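Local structure of WZI (Escherichia coli, 2YNK) at residues T72-T77 with G118-N123; G81-F86 with K402-A407; V374-I377 with R383-T386; L431-A436 with S441-A446. The protein acts as a carbohydrate-binding outer-membrane beta-barrel lectin in group 1 capsule assembly, probably helping to hold capsular polysaccharide at the cell surface. All coordinates share one frame; numbering follows the deposited sequence.

Contact 1: residues T72-T77 with G118-N123; sequences TGYTST and GERISN. With D12 (dodecane), chain H; D12 (dodecane), chain I.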
loop_
_atom_site.group_PDB
_atom_site.type_symbol
_atom_site.label_atom_id
_atom_site.label_comp_id
_atom_site.label_asym_id
_atom_site.label_seq_id
_atom_site.Cartn_x
_atom_site.Cartn_y
_atom_site.Cartn_z
ATOM N N THR A 72 10.350 -10.974 12.912
ATOM C CA THR A 72 10.185 -11.162 11.474
ATOM C C THR A 72 11.544 -11.190 10.788
ATOM O O THR A 72 12.516 -10.594 11.269
ATOM C CB THR A 72 9.313 -10.067 10.827
ATOM O OG1 THR A 72 9.952 -8.789 10.959
ATOM C CG2 THR A 72 7.910 -10.032 11.469
ATOM N N GLY A 73 11.593 -11.902 9.666
ATOM C CA GLY A 73 12.824 -12.141 8.940
ATOM C C GLY A 73 12.552 -12.219 7.454
ATOM O O GLY A 73 11.477 -12.664 7.030
ATOM N N TYR A 74 13.526 -11.750 6.671
ATOM C CA TYR A 74 13.494 -11.859 5.221
ATOM C C TYR A 74 14.904 -12.132 4.738
ATOM O O TYR A 74 15.849 -11.552 5.249
ATOM C CB TYR A 74 12.975 -10.568 4.615
ATOM C CG TYR A 74 12.991 -10.518 3.097
ATOM C CD1 TYR A 74 11.963 -11.084 2.354
ATOM C CD2 TYR A 74 14.027 -9.885 2.407
ATOM C CE1 TYR A 74 11.964 -11.029 0.970
ATOM C CE2 TYR A 74 14.034 -9.826 1.022
ATOM C CZ TYR A 74 12.999 -10.399 0.308
ATOM O OH TYR A 74 12.986 -10.350 -1.069
ATOM N N THR A 75 15.042 -13.026 3.769
ATOM C CA THR A 75 16.326 -13.297 3.128
ATOM C C THR A 75 16.099 -13.599 1.655
ATOM O O THR A 75 15.051 -14.125 1.285
ATOM C CB THR A 75 17.041 -14.491 3.778
ATOM O OG1 THR A 75 18.284 -14.718 3.115
ATOM C CG2 THR A 75 16.183 -15.759 3.690
ATOM N N SER A 76 17.077 -13.272 0.815
ATOM C CA SER A 76 16.927 -13.469 -0.630
ATOM C C SER A 76 18.245 -13.579 -1.384
ATOM O O SER A 76 19.312 -13.232 -0.881
ATOM C CB SER A 76 16.107 -12.330 -1.228
ATOM O OG SER A 76 16.727 -11.084 -0.975
ATOM N N THR A 77 18.147 -14.072 -2.609
ATOM C CA THR A 77 19.292 -14.194 -3.473
ATOM C C THR A 77 19.604 -12.838 -4.093
ATOM O O THR A 77 20.765 -12.513 -4.323
ATOM C CB THR A 77 19.050 -15.237 -4.577
ATOM O OG1 THR A 77 17.932 -14.846 -5.374
ATOM C CG2 THR A 77 18.781 -16.598 -3.981
ATOM N N GLY A 118 22.820 -6.126 2.902
ATOM C CA GLY A 118 22.727 -5.996 1.456
ATOM C C GLY A 118 21.641 -5.011 1.102
ATOM O O GLY A 118 20.614 -5.389 0.541
ATOM N N GLU A 119 21.871 -3.746 1.453
ATOM C CA GLU A 119 20.907 -2.666 1.215
ATOM C C GLU A 119 20.478 -2.572 -0.245
ATOM O O GLU A 119 21.318 -2.581 -1.151
ATOM C CB GLU A 119 21.499 -1.309 1.614
ATOM C CG GLU A 119 21.594 -1.051 3.110
ATOM C CD GLU A 119 22.092 0.356 3.419
ATOM O OE1 GLU A 119 22.856 0.926 2.598
ATOM O OE2 GLU A 119 21.720 0.891 4.488
ATOM N N ARG A 120 19.166 -2.484 -0.456
ATOM C CA ARG A 120 18.606 -2.139 -1.752
ATOM C C ARG A 120 18.317 -0.641 -1.741
ATOM O O ARG A 120 18.764 0.095 -2.617
ATOM C CB ARG A 120 17.326 -2.930 -2.004
ATOM C CG ARG A 120 17.492 -4.442 -1.959
ATOM C CD ARG A 120 16.140 -5.139 -2.004
ATOM N NE ARG A 120 16.252 -6.591 -2.088
ATOM C CZ ARG A 120 15.215 -7.425 -2.115
ATOM N NH1 ARG A 120 13.979 -6.956 -2.059
ATOM N NH2 ARG A 120 15.411 -8.737 -2.191
ATOM N N ILE A 121 17.574 -0.198 -0.732
ATOM C CA ILE A 121 17.301 1.219 -0.524
ATOM C C ILE A 121 18.367 1.773 0.425
ATOM O O ILE A 121 18.675 1.146 1.425
ATOM C CB ILE A 121 15.875 1.431 0.049
ATOM C CG1 ILE A 121 14.830 0.735 -0.831
ATOM C CG2 ILE A 121 15.541 2.908 0.159
ATOM C CD1 ILE A 121 13.399 1.166 -0.563
ATOM N N SER A 122 18.938 2.931 0.110
ATOM C CA SER A 122 19.981 3.527 0.958
ATOM C C SER A 122 19.454 3.915 2.315
ATOM O O SER A 122 18.245 4.092 2.501
ATOM C CB SER A 122 20.576 4.783 0.317
ATOM O OG SER A 122 21.454 4.433 -0.730
ATOM N N ASN A 123 20.372 4.070 3.261
ATOM C CA ASN A 123 20.017 4.521 4.583
ATOM C C ASN A 123 21.217 5.103 5.297
ATOM O O ASN A 123 22.337 5.058 4.782
ATOM C CB ASN A 123 19.432 3.353 5.383
ATOM C CG ASN A 123 18.255 3.761 6.252
ATOM O OD1 ASN A 123 17.517 4.693 5.936
ATOM N ND2 ASN A 123 18.075 3.049 7.353
HETATM C C1 D12 H . 12.165 -21.792 -3.575
HETATM C C2 D12 H . 12.345 -20.774 -2.451
HETATM C C3 D12 H . 13.759 -20.763 -1.851
HETATM C C4 D12 H . 14.039 -19.479 -1.063
HETATM C C5 D12 H . 15.452 -19.460 -0.462
HETATM C C6 D12 H . 16.251 -18.185 -0.770
HETATM C C7 D12 H . 17.380 -17.996 0.241
HETATM C C8 D12 H . 18.589 -17.270 -0.346
HETATM C C9 D12 H . 19.379 -16.504 0.723
HETATM C C10 D12 H . 20.859 -16.367 0.365
HETATM C C11 D12 H . 21.613 -15.427 1.308
HETATM C C12 D12 H . 22.934 -16.042 1.715
HETATM C C1 D12 I . 14.218 -17.533 6.642
HETATM C C2 D12 I . 14.398 -16.116 7.148
HETATM C C3 D12 I . 15.794 -15.919 7.744
HETATM C C4 D12 I . 16.221 -14.449 7.748
HETATM C C5 D12 I . 17.692 -14.283 8.138
HETATM C C6 D12 I . 18.259 -12.918 7.736
HETATM C C7 D12 I . 19.179 -12.333 8.812
HETATM C C8 D12 I . 19.984 -11.138 8.296
HETATM C C9 D12 I . 20.547 -10.295 9.442
HETATM C C10 D12 I . 21.227 -9.018 8.943
HETATM C C11 D12 I . 22.746 -9.167 8.884
HETATM C C12 D12 I . 23.386 -9.009 10.250
#

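Contact 2: residues G81-F86 with K402-A407; sequences GTPQGF and KAFPHA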
loop_
_atom_site.group_PDB
_atom_site.type_symbol
_atom_site.label_atom_id
_atom_site.label_comp_id
_atom_site.label_asym_id
_atom_site.label_seq_id
_atom_site.Cartn_x
_atom_site.Cartn_y
_atom_site.Cartn_z
ATOM N N GLY A 81 13.289 -8.517 -10.174
ATOM C CA GLY A 81 13.489 -7.727 -11.374
ATOM C C GLY A 81 12.290 -6.853 -11.649
ATOM O O GLY A 81 12.445 -5.713 -12.070
ATOM N N THR A 82 11.092 -7.386 -11.419
ATOM C CA THR A 82 9.868 -6.615 -11.573
ATOM C C THR A 82 9.573 -5.882 -10.267
ATOM O O THR A 82 10.027 -6.304 -9.198
ATOM C CB THR A 82 8.672 -7.523 -11.931
ATOM O OG1 THR A 82 8.309 -8.333 -10.801
ATOM C CG2 THR A 82 9.018 -8.413 -13.118
ATOM N N PRO A 83 8.814 -4.777 -10.342
ATOM C CA PRO A 83 8.347 -4.097 -9.135
ATOM C C PRO A 83 7.323 -4.949 -8.380
ATOM O O PRO A 83 6.708 -5.823 -8.984
ATOM C CB PRO A 83 7.686 -2.836 -9.686
ATOM C CG PRO A 83 7.247 -3.215 -11.059
ATOM C CD PRO A 83 8.337 -4.104 -11.562
ATOM N N GLN A 84 7.154 -4.690 -7.086
ATOM C CA GLN A 84 6.315 -5.524 -6.220
ATOM C C GLN A 84 5.106 -4.771 -5.707
ATOM O O GLN A 84 5.100 -3.550 -5.612
ATOM C CB GLN A 84 7.106 -6.034 -5.017
ATOM C CG GLN A 84 8.350 -6.811 -5.372
ATOM C CD GLN A 84 8.041 -8.044 -6.171
ATOM O OE1 GLN A 84 7.594 -9.052 -5.620
ATOM N NE2 GLN A 84 8.278 -7.978 -7.482
ATOM N N GLY A 85 4.085 -5.523 -5.330
ATOM C CA GLY A 85 2.811 -4.934 -4.971
ATOM C C GLY A 85 2.666 -4.482 -3.537
ATOM O O GLY A 85 3.612 -4.421 -2.756
ATOM N N PHE A 86 1.433 -4.142 -3.220
ATOM C CA PHE A 86 1.017 -3.820 -1.880
ATOM C C PHE A 86 1.654 -4.764 -0.882
ATOM O O PHE A 86 1.513 -5.985 -0.976
ATOM C CB PHE A 86 -0.504 -3.904 -1.807
ATOM C CG PHE A 86 -1.052 -3.704 -0.442
ATOM C CD1 PHE A 86 -1.218 -4.781 0.406
ATOM C CD2 PHE A 86 -1.414 -2.446 -0.014
ATOM C CE1 PHE A 86 -1.725 -4.604 1.668
ATOM C CE2 PHE A 86 -1.932 -2.262 1.247
ATOM C CZ PHE A 86 -2.081 -3.347 2.094
ATOM N N LYS A 402 16.382 5.220 -8.482
ATOM C CA LYS A 402 17.271 4.091 -8.199
ATOM C C LYS A 402 16.577 2.711 -8.194
ATOM O O LYS A 402 17.251 1.682 -8.222
ATOM C CB LYS A 402 17.992 4.314 -6.857
ATOM C CG LYS A 402 19.063 5.403 -6.903
ATOM C CD LYS A 402 19.590 5.798 -5.522
ATOM C CE LYS A 402 20.069 4.612 -4.667
ATOM N NZ LYS A 402 19.017 4.001 -3.783
ATOM N N ALA A 403 15.248 2.671 -8.137
ATOM C CA ALA A 403 14.520 1.403 -8.240
ATOM C C ALA A 403 14.721 0.809 -9.628
ATOM O O ALA A 403 15.008 -0.373 -9.782
ATOM C CB ALA A 403 13.029 1.608 -7.972
ATOM N N PHE A 404 14.541 1.634 -10.649
ATOM C CA PHE A 404 14.715 1.186 -12.020
ATOM C C PHE A 404 15.568 2.180 -12.786
ATOM O O PHE A 404 15.053 2.999 -13.531
ATOM C CB PHE A 404 13.354 0.933 -12.639
ATOM C CG PHE A 404 12.658 -0.216 -12.001
ATOM C CD1 PHE A 404 12.905 -1.508 -12.436
ATOM C CD2 PHE A 404 11.833 -0.020 -10.889
ATOM C CE1 PHE A 404 12.290 -2.586 -11.821
ATOM C CE2 PHE A 404 11.227 -1.092 -10.265
ATOM C CZ PHE A 404 11.451 -2.379 -10.733
ATOM N N PRO A 405 16.893 2.114 -12.569
ATOM C CA PRO A 405 17.837 3.099 -13.094
ATOM C C PRO A 405 17.854 3.209 -14.613
ATOM O O PRO A 405 18.067 4.300 -15.126
ATOM C CB PRO A 405 19.189 2.602 -12.581
ATOM C CG PRO A 405 18.981 1.155 -12.287
ATOM C CD PRO A 405 17.580 1.071 -11.791
ATOM N N HIS A 406 17.579 2.108 -15.306
ATOM C CA HIS A 406 17.773 2.025 -16.747
ATOM C C HIS A 406 16.507 1.802 -17.512
ATOM O O HIS A 406 15.543 1.211 -17.003
ATOM C CB HIS A 406 18.743 0.896 -17.058
ATOM C CG HIS A 406 19.965 0.893 -16.171
ATOM N ND1 HIS A 406 20.685 2.008 -15.931
ATOM C CD2 HIS A 406 20.576 -0.134 -15.449
ATOM C CE1 HIS A 406 21.706 1.711 -15.104
ATOM N NE2 HIS A 406 21.636 0.398 -14.808
ATOM N N ALA A 407 16.505 2.270 -18.759
ATOM C CA ALA A 407 15.430 1.956 -19.688
ATOM C C ALA A 407 15.460 0.460 -19.973
ATOM O O ALA A 407 16.461 -0.072 -20.464
ATOM C CB ALA A 407 15.561 2.755 -20.968
#

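Contact 3: residues V374-I377 with R383-T386; sequences VELI and RWST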
loop_
_atom_site.group_PDB
_atom_site.type_symbol
_atom_site.label_atom_id
_atom_site.label_comp_id
_atom_site.label_asym_id
_atom_site.label_seq_id
_atom_site.Cartn_x
_atom_site.Cartn_y
_atom_site.Cartn_z
ATOM N N VAL A 374 -3.064 -14.521 -9.721
ATOM C CA VAL A 374 -4.044 -15.437 -9.169
ATOM C C VAL A 374 -3.480 -16.000 -7.874
ATOM O O VAL A 374 -2.266 -16.203 -7.779
ATOM C CB VAL A 374 -4.287 -16.621 -10.118
ATOM C CG1 VAL A 374 -5.394 -17.511 -9.571
ATOM C CG2 VAL A 374 -4.612 -16.124 -11.516
ATOM N N GLU A 375 -4.339 -16.252 -6.885
ATOM C CA GLU A 375 -3.940 -17.074 -5.738
ATOM C C GLU A 375 -5.060 -17.917 -5.087
ATOM O O GLU A 375 -6.211 -17.484 -4.924
ATOM C CB GLU A 375 -3.222 -16.251 -4.669
ATOM C CG GLU A 375 -4.024 -15.084 -4.138
ATOM C CD GLU A 375 -3.781 -14.782 -2.663
ATOM O OE1 GLU A 375 -2.896 -15.423 -2.047
ATOM O OE2 GLU A 375 -4.493 -13.894 -2.121
ATOM N N LEU A 376 -4.672 -19.136 -4.735
ATOM C CA LEU A 376 -5.508 -20.076 -4.048
ATOM C C LEU A 376 -5.133 -20.018 -2.583
ATOM O O LEU A 376 -3.948 -19.999 -2.245
ATOM C CB LEU A 376 -5.272 -21.494 -4.575
ATOM C CG LEU A 376 -6.164 -22.571 -3.944
ATOM C CD1 LEU A 376 -7.559 -22.506 -4.539
ATOM C CD2 LEU A 376 -5.559 -23.949 -4.131
ATOM N N ILE A 377 -6.148 -20.003 -1.718
ATOM C CA ILE A 377 -5.931 -20.034 -0.288
ATOM C C ILE A 377 -6.719 -21.204 0.298
ATOM O O ILE A 377 -7.949 -21.237 0.248
ATOM C CB ILE A 377 -6.307 -18.697 0.376
ATOM C CG1 ILE A 377 -5.639 -17.532 -0.378
ATOM C CG2 ILE A 377 -5.861 -18.698 1.825
ATOM C CD1 ILE A 377 -5.935 -16.145 0.170
ATOM N N ARG A 383 -1.211 -20.621 0.963
ATOM C CA ARG A 383 -1.578 -19.725 -0.130
ATOM C C ARG A 383 -0.614 -19.854 -1.298
ATOM O O ARG A 383 0.560 -19.513 -1.172
ATOM C CB ARG A 383 -1.613 -18.277 0.344
ATOM C CG ARG A 383 -2.133 -18.086 1.753
ATOM C CD ARG A 383 -2.432 -16.625 2.030
ATOM N NE ARG A 383 -3.288 -16.467 3.196
ATOM C CZ ARG A 383 -4.023 -15.392 3.468
ATOM N NH1 ARG A 383 -4.031 -14.328 2.670
ATOM N NH2 ARG A 383 -4.781 -15.392 4.559
ATOM N N TRP A 384 -1.118 -20.347 -2.426
ATOM C CA TRP A 384 -0.339 -20.464 -3.645
ATOM C C TRP A 384 -0.638 -19.312 -4.533
ATOM O O TRP A 384 -1.793 -18.940 -4.681
ATOM C CB TRP A 384 -0.709 -21.728 -4.372
ATOM C CG TRP A 384 -0.609 -22.915 -3.478
ATOM C CD1 TRP A 384 -1.588 -23.432 -2.641
ATOM C CD2 TRP A 384 0.559 -23.768 -3.278
ATOM N NE1 TRP A 384 -1.119 -24.521 -1.959
ATOM C CE2 TRP A 384 0.162 -24.778 -2.296
ATOM C CE3 TRP A 384 1.846 -23.793 -3.787
ATOM C CZ2 TRP A 384 1.034 -25.761 -1.863
ATOM C CZ3 TRP A 384 2.717 -24.789 -3.342
ATOM C CH2 TRP A 384 2.318 -25.748 -2.402
ATOM N N SER A 385 0.387 -18.734 -5.148
ATOM C CA SER A 385 0.170 -17.596 -6.026
ATOM C C SER A 385 0.973 -17.701 -7.309
ATOM O O SER A 385 1.993 -18.384 -7.370
ATOM C CB SER A 385 0.474 -16.291 -5.290
ATOM O OG SER A 385 1.332 -16.523 -4.191
ATOM N N THR A 386 0.473 -17.040 -8.344
ATOM C CA THR A 386 1.195 -16.904 -9.599
ATOM C C THR A 386 0.989 -15.503 -10.143
ATOM O O THR A 386 -0.116 -14.957 -10.076
ATOM C CB THR A 386 0.739 -17.948 -10.617
ATOM O OG1 THR A 386 1.053 -19.244 -10.101
ATOM C CG2 THR A 386 1.448 -17.757 -11.952
#

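Contact 4: residues L431-A436 with S441-A446; sequences LWYTNA and SDDVGA. With D12 (dodecane), chain H; D12 (dodecane), chain G; HEX (hexane), chain R.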
loop_
_atom_site.group_PDB
_atom_site.type_symbol
_atom_site.label_atom_id
_atom_site.label_comp_id
_atom_site.label_asym_id
_atom_site.label_seq_id
_atom_site.Cartn_x
_atom_site.Cartn_y
_atom_site.Cartn_z
ATOM N N LEU A 431 9.629 -17.157 -5.752
ATOM C CA LEU A 431 10.538 -17.629 -6.788
ATOM C C LEU A 431 10.196 -16.895 -8.072
ATOM O O LEU A 431 9.031 -16.834 -8.437
ATOM C CB LEU A 431 10.352 -19.125 -6.987
ATOM C CG LEU A 431 11.255 -19.805 -8.018
ATOM C CD1 LEU A 431 12.648 -20.044 -7.449
ATOM C CD2 LEU A 431 10.627 -21.113 -8.481
ATOM N N TRP A 432 11.186 -16.342 -8.765
ATOM C CA TRP A 432 10.873 -15.538 -9.953
ATOM C C TRP A 432 11.880 -15.628 -11.073
ATOM O O TRP A 432 13.040 -15.969 -10.849
ATOM C CB TRP A 432 10.668 -14.082 -9.551
ATOM C CG TRP A 432 11.896 -13.451 -8.948
ATOM C CD1 TRP A 432 12.967 -12.856 -9.617
ATOM C CD2 TRP A 432 12.237 -13.343 -7.525
ATOM N NE1 TRP A 432 13.904 -12.400 -8.730
ATOM C CE2 TRP A 432 13.537 -12.658 -7.467
ATOM C CE3 TRP A 432 11.626 -13.734 -6.340
ATOM C CZ2 TRP A 432 14.165 -12.383 -6.276
ATOM C CZ3 TRP A 432 12.277 -13.450 -5.137
ATOM C CH2 TRP A 432 13.520 -12.791 -5.109
ATOM N N TYR A 433 11.408 -15.339 -12.289
ATOM C CA TYR A 433 12.249 -15.216 -13.480
ATOM C C TYR A 433 11.858 -13.951 -14.233
ATOM O O TYR A 433 10.664 -13.687 -14.421
ATOM C CB TYR A 433 12.108 -16.420 -14.424
ATOM C CG TYR A 433 12.835 -16.225 -15.758
ATOM C CD1 TYR A 433 14.221 -16.298 -15.831
ATOM C CD2 TYR A 433 12.128 -15.962 -16.937
ATOM C CE1 TYR A 433 14.888 -16.118 -17.034
ATOM C CE2 TYR A 433 12.777 -15.790 -18.146
ATOM C CZ TYR A 433 14.163 -15.860 -18.190
ATOM O OH TYR A 433 14.838 -15.677 -19.378
ATOM N N THR A 434 12.864 -13.184 -14.662
ATOM C CA THR A 434 12.634 -11.920 -15.350
ATOM C C THR A 434 13.487 -11.834 -16.591
ATOM O O THR A 434 14.711 -11.828 -16.505
ATOM C CB THR A 434 12.977 -10.695 -14.485
ATOM O OG1 THR A 434 12.390 -10.820 -13.182
ATOM C CG2 THR A 434 12.456 -9.440 -15.148
ATOM N N ASN A 435 12.811 -11.782 -17.737
ATOM C CA ASN A 435 13.417 -11.465 -19.021
ATOM C C ASN A 435 13.637 -9.949 -19.069
ATOM O O ASN A 435 12.674 -9.174 -19.013
ATOM C CB ASN A 435 12.483 -11.912 -20.151
ATOM C CG ASN A 435 13.204 -12.169 -21.459
ATOM O OD1 ASN A 435 13.938 -11.316 -21.977
ATOM N ND2 ASN A 435 12.980 -13.352 -22.016
ATOM N N ALA A 436 14.901 -9.534 -19.161
ATOM C CA ALA A 436 15.258 -8.115 -19.169
ATOM C C ALA A 436 16.321 -7.808 -20.219
ATOM O O ALA A 436 16.947 -8.720 -20.762
ATOM C CB ALA A 436 15.747 -7.700 -17.792
ATOM N N SER A 441 19.850 -6.914 -11.587
ATOM C CA SER A 441 19.553 -8.024 -10.701
ATOM C C SER A 441 19.445 -9.327 -11.482
ATOM O O SER A 441 19.075 -9.324 -12.655
ATOM C CB SER A 441 18.256 -7.749 -9.937
ATOM O OG SER A 441 17.184 -7.449 -10.817
ATOM N N ASP A 442 19.765 -10.437 -10.822
ATOM C CA ASP A 442 19.789 -11.750 -11.475
ATOM C C ASP A 442 18.451 -12.077 -12.124
ATOM O O ASP A 442 17.402 -11.843 -11.524
ATOM C CB ASP A 442 20.129 -12.839 -10.465
ATOM C CG ASP A 442 21.444 -12.598 -9.775
ATOM O OD1 ASP A 442 22.382 -12.070 -10.428
ATOM O OD2 ASP A 442 21.533 -12.925 -8.572
ATOM N N ASP A 443 18.479 -12.627 -13.336
ATOM C CA ASP A 443 17.229 -12.978 -14.016
ATOM C C ASP A 443 16.354 -13.982 -13.223
ATOM O O ASP A 443 15.132 -13.921 -13.305
ATOM C CB ASP A 443 17.472 -13.436 -15.466
ATOM C CG ASP A 443 18.474 -14.567 -15.578
ATOM O OD1 ASP A 443 18.836 -15.175 -14.545
ATOM O OD2 ASP A 443 18.902 -14.850 -16.721
ATOM N N VAL A 444 16.976 -14.875 -12.448
ATOM C CA VAL A 444 16.254 -15.771 -11.542
ATOM C C VAL A 444 16.651 -15.498 -10.111
ATOM O O VAL A 444 17.798 -15.161 -9.833
ATOM C CB VAL A 444 16.567 -17.256 -11.795
ATOM C CG1 VAL A 444 15.508 -18.141 -11.143
ATOM C CG2 VAL A 444 16.652 -17.532 -13.282
ATOM N N GLY A 445 15.700 -15.673 -9.203
ATOM C CA GLY A 445 15.953 -15.509 -7.782
ATOM C C GLY A 445 14.825 -16.052 -6.921
ATOM O O GLY A 445 13.738 -16.377 -7.412
ATOM N N ALA A 446 15.098 -16.151 -5.629
ATOM C CA ALA A 446 14.130 -16.640 -4.674
ATOM C C ALA A 446 14.333 -15.900 -3.366
ATOM O O ALA A 446 15.465 -15.608 -2.985
ATOM C CB ALA A 446 14.304 -18.132 -4.468
HETATM C C1 D12 H . 12.165 -21.792 -3.575
HETATM C C2 D12 H . 12.345 -20.774 -2.451
HETATM C C3 D12 H . 13.759 -20.763 -1.851
HETATM C C4 D12 H . 14.039 -19.479 -1.063
HETATM C C5 D12 H . 15.452 -19.460 -0.462
HETATM C C6 D12 H . 16.251 -18.185 -0.770
HETATM C C7 D12 H . 17.380 -17.996 0.241
HETATM C C8 D12 H . 18.589 -17.270 -0.346
HETATM C C9 D12 H . 19.379 -16.504 0.723
HETATM C C10 D12 H . 20.859 -16.367 0.365
HETATM C C11 D12 H . 21.613 -15.427 1.308
HETATM C C12 D12 H . 22.934 -16.042 1.715
HETATM C C1 D12 G . 16.475 -24.129 -5.634
HETATM C C2 D12 G . 16.451 -22.620 -5.453
HETATM C C3 D12 G . 16.372 -21.891 -6.796
HETATM C C4 D12 G . 16.529 -20.373 -6.668
HETATM C C5 D12 G . 17.960 -19.904 -6.381
HETATM C C6 D12 G . 18.522 -19.011 -7.490
HETATM C C7 D12 G . 19.788 -18.265 -7.057
HETATM C C8 D12 G . 20.973 -18.406 -8.019
HETATM C C9 D12 G . 20.974 -17.412 -9.187
HETATM C C10 D12 G . 22.311 -17.489 -9.940
HETATM C C11 D12 G . 22.530 -16.362 -10.952
HETATM C C12 D12 G . 23.869 -15.692 -10.718
HETATM C C1 HEX R . 9.462 -13.775 -23.488
HETATM C C2 HEX R . 9.881 -14.919 -22.585
HETATM C C3 HEX R . 9.411 -14.705 -21.143
HETATM C C4 HEX R . 8.203 -15.579 -20.783
HETATM C C5 HEX R . 8.036 -15.733 -19.270
HETATM C C6 HEX R . 7.478 -14.470 -18.655
HETATM O O HOH W 1 16.653 -11.337 -8.890
#

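Contact 1: residues T72-T77 with G118-N123
R120 reaches out of the loop 118-123 and lays the end of its guanidinium against the phenol edge of Y74 on the barrel strand 69-76. A hydrogen bond runs from R120 NH2 to Y74 OH, 3.1 Å long and bent to 147° at the hydrogen, with the oxygen tilted out of the guanidinium plane. NH2 lies in the plane of the tyrosine ring, at its edge, and the two planes are 89° apart. Y74 CG is anti to the backbone N (chi1 176°), and R120 is extended from CG to NE; together they span a gap that the backbones leave wide, with the CA atoms of S76 and G118 still 9.7 Å apart. S76 OG is 3.0 Å from R120 NH2, but the firmer partner of this hydroxyl is the carbonyl of D93. T75 lies on the other side of the strand, its OG1 hydrogen-bonded to N94 and its CG2 3.9 Å from C2 of a dodecane (chain I). The side facing the loop is thus bound by polar contacts, while the other meets alkyl chains. A salt bridge from R120 NE to the D93 carboxylate balances the arginine's charge and probably fixes the guanidinium toward Y74 and S76.

Contact 2: residues G81-F86 with K402-A407
F404 presents one end of its ring to the backbone of G81-P83, and this single aromatic side chain makes every cross-contact between the two loops. The apolar part is its meeting with P83: the ring tip, F404 CZ, lies 3.7 Å from P83 CD and 3.9 Å from P83 CB. The two side chains cross at about a right angle. With F404 CG anti to its own carbonyl carbon (chi1 -67°), the ring is carried across to the proline. T82 C adds to this packing, 4.0 Å from F404 CZ.

The polar part involves backbone only. The carbonyl oxygen of G81 sits in the plane of the F404 ring, beside CE1 at its edge, where aromatic hydrogens carry a slight positive charge.

Hydrogen bonding serves the shape of 81-86 itself. The glutamine Q84 is folded back on its own loop, with NE2 donating to T82 O over 3.0 Å from above the carbonyl plane. Its OE1 is taken by Q414 NE2, and P83 O by R387 NH2, both on barrel strands. V393 and L410 also pack on F404. No hydrogen bond joins the two loops; they are held by ring-to-proline packing and a carbonyl at the aromatic rim, while polar side chains fasten 81-86 to the strands.

Contact 3: residues V374-I377 with R383-T386
The beta hairpin of strands 368-377 and 383-393, part of the barrel wall, brings V374-I377 against R383-T386, antiparallel with axes 4.6 Å apart. V374 and T386 form one hydrogen-bonded pair, with V374 N to T386 O at 3.0 Å and T386 N to V374 O at 2.9 Å. L376 and W384 form the next, their two bonds lying in the carbonyl planes. Between and beyond them, E375-S385 and I377-R383 are non-hydrogen-bonded pairs.

The extended R383 passes obliquely across I377, while E375 lies beside it, pointing the same way. I377 CD1 rests over one face of the guanidinium, 3.6 Å from R383 NH1; I377 CG1 is anti to the carbonyl carbon (chi1 -50°), which carries CD1 over that group. The arginine's charged end goes to helix 8-19: NH2 makes a salt bridge with D13, and NH1 bonds D9 O. E375 OE1 is 3.9 Å from R383 CB, but E375 OE2 stays 4.8 Å from R383 NH1.

On the opposite face, L376 CD2 approaches W384 CD1 at 4.3 Å. E375, R383 and S385, with I377, on the inner face, and L376 and W384 against alkyl chains on the outer, fit the pattern of a transmembrane outer-membrane beta-barrel.

Contact 4: residues L431-A436 with S441-A446
The indole of W432 folds across its strand neighbour G445 and lies flat on the glycine backbone. G445 CA stands 4.0 Å from the centroid of the five-membered ring, 25° off its normal, a CH-pi contact. G445 O lies over the same face near the ring centre, and the six-membered ring continues onto the backbone of A446. W432 CG sits between the backbone N and the carbonyl carbon (chi1 62°), which turns the ring over the partner strand; the lack of a side chain on G445 leaves the place it occupies. The indole N-H is met in the ring plane by a water 3.0 Å from W432 NE1, and this water in turn donates to D442 O.

Beneath the ring, W432 and G445 form a hydrogen-bonded pair, W432 N to G445 O being 2.9 Å. Toward the turn, T434 N bonds D443 O at 2.7 Å. On the face opposite the indole, V444 CG2 meets the edge of the Y433 ring, 3.7 Å from CD1, and L431 CD1 packs on A446 CB at 3.9 Å. Dodecane (chain G) runs along L431, V444 and A446.

P80 and Q414 also touch W432 inside the barrel. Strand 425-435 is flanked by strand 408-422, with L431 and Y433 bonded to L415 and I413, while strand 444-454 pairs on its other side with strand 69-76.

Overall arrangement
From the N terminus, strand 69-76 enters contact 1, which closes a loop of 40 residues when segment 118-123 comes back to it. Segment 81-86 starts contact 2 inside that loop but ends it only at 402-407, so contacts 1 and 2 cross; K402 NZ packs near S122 and R120. The long loop of contact 2 encloses contact 3, a local hairpin of the barrel wall. Contact 4 follows as the last hairpin. T77 bonds A446 at the edge of the seam between the first and last strands, where the barrel closes; one dodecane touches contacts 1 and 4. G81 of contact 2 also packs against T434 and S441, so loop 81-86 rests against the last hairpin.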